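Local coordinates for protein CT021 (Chlamydia trachomatis serovar L2, PDB 6UXD) that is of unknown function but probably adopts a fold related to the LolA and LolB lipoprotein-carrier proteins, with antiparallel strands curving round short helices, at residues E11-A16 with L181-W186; L119-S124 with S153-V158; I171-S176 with L185-D190. One frame throughout, in Å; residues are numbered along the deposited sequence.

Interaction 1: residues E11-A16 with L181-W186; sequences EKILTA and LAFPLW
Helix 9-13 runs into a type I beta turn, I13 to A16, and the helix end and its turn pack on the loop of the hairpin formed by strands 170-176 and 186-189, an arrangement consistent with a LolA/LolB-like fold. A182 sits at the centre of the contact. Its CB points at the turn, 3.8 Å from CB of A16 and 3.6 Å from OG1 of T15, so two small methyls meet tip to tip with the threonine hydroxyl beside them. That hydroxyl is turned by a hydrogen bond back to the K12 carbonyl: with chi1 at 74° OG1 sits in the crowded position between the backbone N and carbonyl carbon. K12 O also takes the N-H of T15, so two donors grip it, which fixes the T15 side chain next to A182.

I13 works from the other flank. Its CG1 is anti to the carbonyl carbon, and CD1 reaches over to the loop, 4.3 Å from CD1 of F183 and near CD of P184. I13, A16 and F183 all also rest on I35 of strand 29-38. A182 O is a buried carbonyl with no hydrogen-bond partner in the model; carbon atoms lie round it, I13 CD1 at 3.8 Å, K12 CG at 3.7 Å and the ring of F175. K12 leaves the helix with CG anti to the backbone N and bends at chi2 (70°), which lays its chain along the loop. At its tip NZ donates to a water, 2.8 Å away, and the water donates in turn to L181 O.

Interaction 2: residues L119-S124 with S153-V158; sequences LSPAPS and SAWISV
W155 lies against the strand 119-122, and its indole is the main side-chain surface of this pairing. With CG anti to the carbonyl carbon (chi1 -61°), the torsion brings the ring alongside S120 and P121. The pyrrolidine of P121 crosses it obliquely: CB and CA sit over one ring face, and CG comes 3.6 Å from CZ3. L119 takes the same first torsion (-59°), and its side chain crosses the tryptophan at about a right angle, CB 4.0 Å from CE3. Farther on, W155 meets F175 edge-to-face.

S120, A122, A154 and I156 point to one face, where A122 and I156 meet. I156 has CG1 anti to the backbone N, which leaves CG2 in the crowded position between N and carbonyl carbon, close to S120 O; its CB packs 3.8 Å from CB of A122, while the CD1 end leads away. S120 OG hydrogen-bonds a water, and that water donates to I156 O.

I156 N gives a short bond to S120 O, 2.7 Å and nearly along the C=O axis, and S120 N returns one of 3.2 Å to I156 O. A122 N reaches A154 O at 3.0 Å from 46° out of the carbonyl plane, so the pairing is distorted here. A second water bridges A122 O and A154 N, which do not bond directly, while A122 O and A154 O are both acceptors. P121, which has no N-H to give, falls at the non-hydrogen-bonded pair with W155. This is a strongly twisted antiparallel strand pair, of a kind that fits a LolA/LolB-like fold.

Interaction 3: residues I171-S176 with L185-D190; sequences ILIYFS and LWTSID. Unlike the reference sequence in segment 185-190: D190 (reference Glu).
Strands 170-176 and 186-189 form a beta hairpin, and the two strand axes run almost exactly antiparallel (174°). L172 and S188 make the central hydrogen-bonded pair: L172 N to S188 O and S188 N to L172 O are both 2.9 Å, each nearly along the C=O axis. Y174 N then donates to W186 O, but the carbonyl of Y174 takes the N-H of L185, 2.8 Å away, instead of that of W186. This offset, with L185 in a helical backbone conformation, is consistent with a classic beta bulge where the loop enters the strand.

One face carries I171, I173, T187 and I189. I171 and I189 lie side by side, CG1 of I171 3.6 Å from CD1 of I189, which is extended with CG1 anti to its backbone N. T187 turns CG2 toward CG2 of I171, and its OG1 stands 3.7 Å from CG2 of I173.

On the other face Y174 and W186 run alongside. Y174 CD1 touches CD1 of W186 at 3.6 Å; the tyrosine ring and the five-membered ring of W186 have planes 76° apart in an oblique meeting, and W186 O lies in the plane of the tyrosine ring at its edge. Y174 OH bonds to the N-H of H125, which fixes the ring's far end.

At the loop end of the hairpin, L185 lays CD1 against the backbone of F175 and S176, 3.5 Å from S176 N. The bonds that join the strands are all backbone to backbone, whereas the side chains add mainly apolar contact; so the pairing rests on the main chain, and the side chains give each face its packing surface.

Overall arrangement
Interactions 2 and 3 are neighbours among the antiparallel strands, their centres about 8 Å apart, because strand 152-158 pairs with 119-122 on one edge and with 170-176 on the other; W155 N to I173 O and S157 N to I171 O are probable hydrogen bonds between them. Interaction 1 lies about 12 Å from interaction 3 and 14 Å from interaction 2, centre to centre. It shares L185 and W186 with interaction 3, and the ring of F175 packs against K12, A182 and P184. Along the chain, interaction 1 spans nearly the whole fold and encloses interaction 2, which closes before interaction 3 opens. The N-terminal helix thus packs on the loop of the late hairpin.

Interaction 1: residues E11-A16 with L181-W186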
# COMPACT_ATOMS: atom_id res chain seq x y z
N GLU A 11 -11.69 3.68 -2.72
CA GLU A 11 -12.38 3.27 -3.94
C GLU A 11 -11.42 2.61 -4.94
O GLU A 11 -11.74 1.58 -5.55
CB GLU A 11 -13.04 4.51 -4.55
CG GLU A 11 -13.84 4.29 -5.81
CD GLU A 11 -14.48 5.57 -6.33
OE1 GLU A 11 -14.79 5.64 -7.54
OE2 GLU A 11 -14.67 6.52 -5.53
N LYS A 12 -10.25 3.20 -5.12
CA LYS A 12 -9.32 2.66 -6.09
C LYS A 12 -8.82 1.29 -5.67
O LYS A 12 -8.77 0.36 -6.48
CB LYS A 12 -8.16 3.65 -6.26
CG LYS A 12 -7.13 3.22 -7.25
CD LYS A 12 -7.64 3.27 -8.66
CE LYS A 12 -6.46 2.94 -9.62
NZ LYS A 12 -6.97 2.40 -10.91
N ILE A 13 -8.46 1.13 -4.40
CA ILE A 13 -7.95 -0.15 -3.94
C ILE A 13 -9.04 -1.22 -3.91
O ILE A 13 -8.73 -2.42 -4.02
CB ILE A 13 -7.31 -0.00 -2.54
CG1 ILE A 13 -6.27 1.14 -2.55
CG2 ILE A 13 -6.72 -1.32 -2.09
CD1 ILE A 13 -5.08 0.94 -3.51
N LEU A 14 -10.31 -0.83 -3.74
CA LEU A 14 -11.36 -1.84 -3.76
C LEU A 14 -11.59 -2.42 -5.15
O LEU A 14 -12.35 -3.38 -5.26
CB LEU A 14 -12.70 -1.29 -3.23
CG LEU A 14 -12.77 -0.99 -1.73
CD1 LEU A 14 -14.17 -0.51 -1.37
CD2 LEU A 14 -12.40 -2.19 -0.91
N THR A 15 -11.01 -1.83 -6.21
CA THR A 15 -11.04 -2.46 -7.52
C THR A 15 -10.04 -3.61 -7.65
O THR A 15 -10.14 -4.41 -8.58
CB THR A 15 -10.78 -1.43 -8.63
OG1 THR A 15 -9.39 -1.06 -8.66
CG2 THR A 15 -11.62 -0.15 -8.41
N ALA A 16 -9.09 -3.74 -6.72
CA ALA A 16 -8.14 -4.85 -6.80
C ALA A 16 -8.87 -6.17 -6.59
O ALA A 16 -10.01 -6.21 -6.13
CB ALA A 16 -7.03 -4.70 -5.76
N LEU A 181 -4.07 -3.02 -12.55
CA LEU A 181 -3.00 -2.79 -11.59
C LEU A 181 -3.47 -1.66 -10.67
O LEU A 181 -3.31 -0.48 -10.98
CB LEU A 181 -1.70 -2.42 -12.28
CG LEU A 181 -1.00 -3.53 -13.06
CD1 LEU A 181 0.23 -2.95 -13.79
CD2 LEU A 181 -0.60 -4.68 -12.14
N ALA A 182 -4.03 -2.04 -9.51
CA ALA A 182 -4.79 -1.09 -8.69
C ALA A 182 -3.94 -0.36 -7.66
O ALA A 182 -4.35 0.71 -7.20
CB ALA A 182 -5.93 -1.83 -7.99
N PHE A 183 -2.76 -0.89 -7.31
CA PHE A 183 -1.90 -0.21 -6.36
C PHE A 183 -1.10 0.91 -7.02
O PHE A 183 -0.83 0.88 -8.23
CB PHE A 183 -0.92 -1.18 -5.73
CG PHE A 183 -1.54 -2.13 -4.76
CD1 PHE A 183 -1.78 -1.74 -3.46
CD2 PHE A 183 -1.86 -3.42 -5.14
CE1 PHE A 183 -2.32 -2.62 -2.55
CE2 PHE A 183 -2.40 -4.30 -4.25
CZ PHE A 183 -2.64 -3.90 -2.94
N PRO A 184 -0.71 1.92 -6.25
CA PRO A 184 0.04 3.03 -6.83
C PRO A 184 1.42 2.59 -7.31
O PRO A 184 2.01 1.63 -6.79
CB PRO A 184 0.14 4.03 -5.67
CG PRO A 184 -0.05 3.21 -4.44
CD PRO A 184 -0.95 2.09 -4.81
N LEU A 185 1.91 3.29 -8.33
CA LEU A 185 3.28 3.10 -8.82
C LEU A 185 4.29 3.94 -8.07
O LEU A 185 5.47 3.58 -7.99
CB LEU A 185 3.37 3.47 -10.30
CG LEU A 185 2.50 2.68 -11.26
CD1 LEU A 185 2.48 3.35 -12.62
CD2 LEU A 185 3.02 1.25 -11.34
N TRP A 186 3.85 5.07 -7.52
CA TRP A 186 4.75 6.11 -7.06
C TRP A 186 3.93 7.15 -6.30
O TRP A 186 2.88 7.57 -6.77
CB TRP A 186 5.46 6.73 -8.26
CG TRP A 186 6.53 7.75 -8.00
CD1 TRP A 186 6.37 9.09 -7.85
CD2 TRP A 186 7.92 7.49 -7.95
NE1 TRP A 186 7.60 9.70 -7.70
CE2 TRP A 186 8.57 8.73 -7.74
CE3 TRP A 186 8.70 6.33 -8.03
CZ2 TRP A 186 9.96 8.83 -7.62
CZ3 TRP A 186 10.06 6.43 -7.91
CH2 TRP A 186 10.68 7.67 -7.71
O HOH W 1 -4.54 1.76 -12.11

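Interaction 2: residues L119-S124 with S153-V158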
# COMPACT_ATOMS: atom_id res chain seq x y z
N LEU A 119 -8.76 11.78 -4.82
CA LEU A 119 -7.95 11.67 -6.02
C LEU A 119 -8.69 12.39 -7.12
O LEU A 119 -9.86 12.11 -7.36
CB LEU A 119 -7.72 10.21 -6.43
CG LEU A 119 -7.03 9.29 -5.44
CD1 LEU A 119 -7.13 7.81 -5.92
CD2 LEU A 119 -5.60 9.71 -5.22
N SER A 120 -8.00 13.32 -7.78
CA SER A 120 -8.46 13.93 -9.01
C SER A 120 -7.32 13.94 -10.01
O SER A 120 -6.16 14.03 -9.62
CB SER A 120 -8.94 15.37 -8.76
OG SER A 120 -9.47 15.46 -7.45
N PRO A 121 -7.62 13.84 -11.30
CA PRO A 121 -6.56 13.79 -12.31
C PRO A 121 -5.74 15.06 -12.34
O PRO A 121 -6.26 16.17 -12.19
CB PRO A 121 -7.32 13.60 -13.62
CG PRO A 121 -8.66 13.02 -13.21
CD PRO A 121 -8.96 13.66 -11.89
N ALA A 122 -4.45 14.90 -12.61
CA ALA A 122 -3.52 16.02 -12.59
C ALA A 122 -2.38 15.74 -13.56
O ALA A 122 -2.11 14.58 -13.90
CB ALA A 122 -2.97 16.25 -11.17
N PRO A 123 -1.68 16.78 -14.01
CA PRO A 123 -0.49 16.57 -14.86
C PRO A 123 0.64 15.90 -14.10
O PRO A 123 0.79 16.06 -12.88
CB PRO A 123 -0.09 18.00 -15.28
CG PRO A 123 -1.16 18.90 -14.82
CD PRO A 123 -1.88 18.21 -13.70
N SER A 124 1.48 15.18 -14.85
CA SER A 124 2.68 14.58 -14.28
C SER A 124 3.72 15.63 -13.89
O SER A 124 4.01 16.56 -14.65
CB SER A 124 3.33 13.60 -15.27
OG SER A 124 4.56 13.13 -14.74
N SER A 153 -0.77 7.66 -15.18
CA SER A 153 -1.40 8.97 -15.06
C SER A 153 -1.32 9.42 -13.61
O SER A 153 -1.23 8.60 -12.69
CB SER A 153 -2.81 8.92 -15.58
OG SER A 153 -2.75 8.72 -16.97
N ALA A 154 -1.30 10.74 -13.42
CA ALA A 154 -1.06 11.30 -12.11
C ALA A 154 -2.39 11.76 -11.51
O ALA A 154 -3.31 12.13 -12.22
CB ALA A 154 -0.10 12.48 -12.17
N TRP A 155 -2.45 11.74 -10.18
CA TRP A 155 -3.65 12.06 -9.43
C TRP A 155 -3.23 12.93 -8.26
O TRP A 155 -2.32 12.56 -7.51
CB TRP A 155 -4.34 10.78 -8.96
CG TRP A 155 -4.77 9.91 -10.11
CD1 TRP A 155 -3.98 9.09 -10.85
CD2 TRP A 155 -6.08 9.83 -10.68
NE1 TRP A 155 -4.71 8.49 -11.84
CE2 TRP A 155 -6.01 8.91 -11.75
CE3 TRP A 155 -7.31 10.44 -10.40
CZ2 TRP A 155 -7.11 8.60 -12.53
CZ3 TRP A 155 -8.41 10.10 -11.16
CH2 TRP A 155 -8.30 9.20 -12.22
N ILE A 156 -3.88 14.07 -8.10
CA ILE A 156 -3.53 14.98 -7.01
C ILE A 156 -4.42 14.68 -5.81
O ILE A 156 -5.61 14.37 -5.94
CB ILE A 156 -3.63 16.45 -7.46
CG1 ILE A 156 -3.16 17.38 -6.35
CG2 ILE A 156 -5.04 16.80 -7.91
CD1 ILE A 156 -1.66 17.38 -6.13
N SER A 157 -3.81 14.75 -4.62
CA SER A 157 -4.50 14.63 -3.36
C SER A 157 -3.94 15.65 -2.38
O SER A 157 -2.99 16.41 -2.68
CB SER A 157 -4.37 13.19 -2.82
OG SER A 157 -5.33 12.92 -1.82
N VAL A 158 -4.53 15.69 -1.19
CA VAL A 158 -4.04 16.55 -0.13
C VAL A 158 -4.32 15.87 1.20
O VAL A 158 -5.38 15.27 1.39
CB VAL A 158 -4.68 17.96 -0.19
CG1 VAL A 158 -6.17 17.86 -0.06
CG2 VAL A 158 -4.08 18.84 0.90
O HOH W 2 -7.98 15.53 -5.14
O HOH W 3 -1.34 12.70 -15.75

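Interaction 3: residues I171-S176 with L185-D190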
# COMPACT_ATOMS: atom_id res chain seq x y z
N ILE A 171 -0.16 16.02 -2.29
CA ILE A 171 0.24 14.65 -2.61
C ILE A 171 0.03 14.43 -4.10
O ILE A 171 -0.95 14.91 -4.68
CB ILE A 171 -0.57 13.61 -1.80
CG1 ILE A 171 -0.47 13.91 -0.31
CG2 ILE A 171 -0.06 12.20 -2.07
CD1 ILE A 171 -1.36 13.03 0.54
N LEU A 172 0.95 13.71 -4.72
CA LEU A 172 0.81 13.34 -6.11
C LEU A 172 1.02 11.83 -6.21
O LEU A 172 2.06 11.31 -5.76
CB LEU A 172 1.78 14.14 -6.99
CG LEU A 172 1.42 14.30 -8.47
CD1 LEU A 172 -0.03 14.68 -8.73
CD2 LEU A 172 2.35 15.35 -9.07
N ILE A 173 0.03 11.13 -6.75
CA ILE A 173 0.01 9.67 -6.77
C ILE A 173 -0.13 9.23 -8.22
O ILE A 173 -0.98 9.75 -8.95
CB ILE A 173 -1.14 9.09 -5.92
CG1 ILE A 173 -1.21 9.80 -4.58
CG2 ILE A 173 -0.94 7.59 -5.71
CD1 ILE A 173 -2.08 9.12 -3.53
N TYR A 174 0.68 8.25 -8.62
CA TYR A 174 0.67 7.77 -9.99
C TYR A 174 0.12 6.34 -10.01
O TYR A 174 0.51 5.51 -9.20
CB TYR A 174 2.08 7.83 -10.61
CG TYR A 174 2.67 9.23 -10.67
CD1 TYR A 174 3.22 9.82 -9.54
CD2 TYR A 174 2.65 9.96 -11.85
CE1 TYR A 174 3.76 11.12 -9.60
CE2 TYR A 174 3.20 11.24 -11.91
CZ TYR A 174 3.73 11.81 -10.79
OH TYR A 174 4.23 13.09 -10.92
N PHE A 175 -0.79 6.09 -10.94
CA PHE A 175 -1.36 4.77 -11.15
C PHE A 175 -1.18 4.37 -12.60
O PHE A 175 -1.22 5.21 -13.50
CB PHE A 175 -2.87 4.70 -10.80
CG PHE A 175 -3.16 4.88 -9.35
CD1 PHE A 175 -3.11 3.80 -8.49
CD2 PHE A 175 -3.51 6.12 -8.84
CE1 PHE A 175 -3.41 3.96 -7.13
CE2 PHE A 175 -3.80 6.29 -7.50
CZ PHE A 175 -3.75 5.20 -6.64
N SER A 176 -1.00 3.07 -12.79
CA SER A 176 -0.92 2.49 -14.12
C SER A 176 -2.18 2.81 -14.90
O SER A 176 -3.29 2.85 -14.36
CB SER A 176 -0.75 0.96 -14.02
OG SER A 176 -1.05 0.35 -15.27
N LEU A 185 1.91 3.29 -8.33
CA LEU A 185 3.28 3.10 -8.82
C LEU A 185 4.29 3.94 -8.07
O LEU A 185 5.47 3.58 -7.99
CB LEU A 185 3.37 3.47 -10.30
CG LEU A 185 2.50 2.68 -11.26
CD1 LEU A 185 2.48 3.35 -12.62
CD2 LEU A 185 3.02 1.25 -11.34
N TRP A 186 3.85 5.07 -7.52
CA TRP A 186 4.75 6.11 -7.06
C TRP A 186 3.93 7.15 -6.30
O TRP A 186 2.88 7.57 -6.77
CB TRP A 186 5.46 6.73 -8.26
CG TRP A 186 6.53 7.75 -8.00
CD1 TRP A 186 6.37 9.09 -7.85
CD2 TRP A 186 7.92 7.49 -7.95
NE1 TRP A 186 7.60 9.70 -7.70
CE2 TRP A 186 8.57 8.73 -7.74
CE3 TRP A 186 8.70 6.33 -8.03
CZ2 TRP A 186 9.96 8.83 -7.62
CZ3 TRP A 186 10.06 6.43 -7.91
CH2 TRP A 186 10.68 7.67 -7.71
N THR A 187 4.39 7.54 -5.12
CA THR A 187 3.71 8.56 -4.33
C THR A 187 4.71 9.59 -3.84
O THR A 187 5.74 9.24 -3.28
CB THR A 187 2.98 7.91 -3.15
OG1 THR A 187 2.09 6.90 -3.65
CG2 THR A 187 2.19 8.95 -2.36
N SER A 188 4.39 10.86 -4.07
CA SER A 188 5.25 11.97 -3.69
C SER A 188 4.44 12.91 -2.81
O SER A 188 3.34 13.32 -3.19
CB SER A 188 5.78 12.69 -4.94
OG SER A 188 6.47 13.88 -4.61
N ILE A 189 4.97 13.25 -1.64
CA ILE A 189 4.26 14.12 -0.70
C ILE A 189 5.18 15.24 -0.22
O ILE A 189 6.30 14.98 0.23
CB ILE A 189 3.68 13.34 0.50
CG1 ILE A 189 3.00 14.31 1.47
CG2 ILE A 189 4.75 12.56 1.21
CD1 ILE A 189 1.91 13.67 2.32
N ASP A 190 4.70 16.48 -0.35
CA ASP A 190 5.34 17.63 0.30
C ASP A 190 5.40 17.41 1.81
O ASP A 190 4.43 16.96 2.43
CB ASP A 190 4.55 18.91 0.04
CG ASP A 190 4.56 19.35 -1.41
OD1 ASP A 190 5.22 18.67 -2.23
OD2 ASP A 190 3.91 20.39 -1.72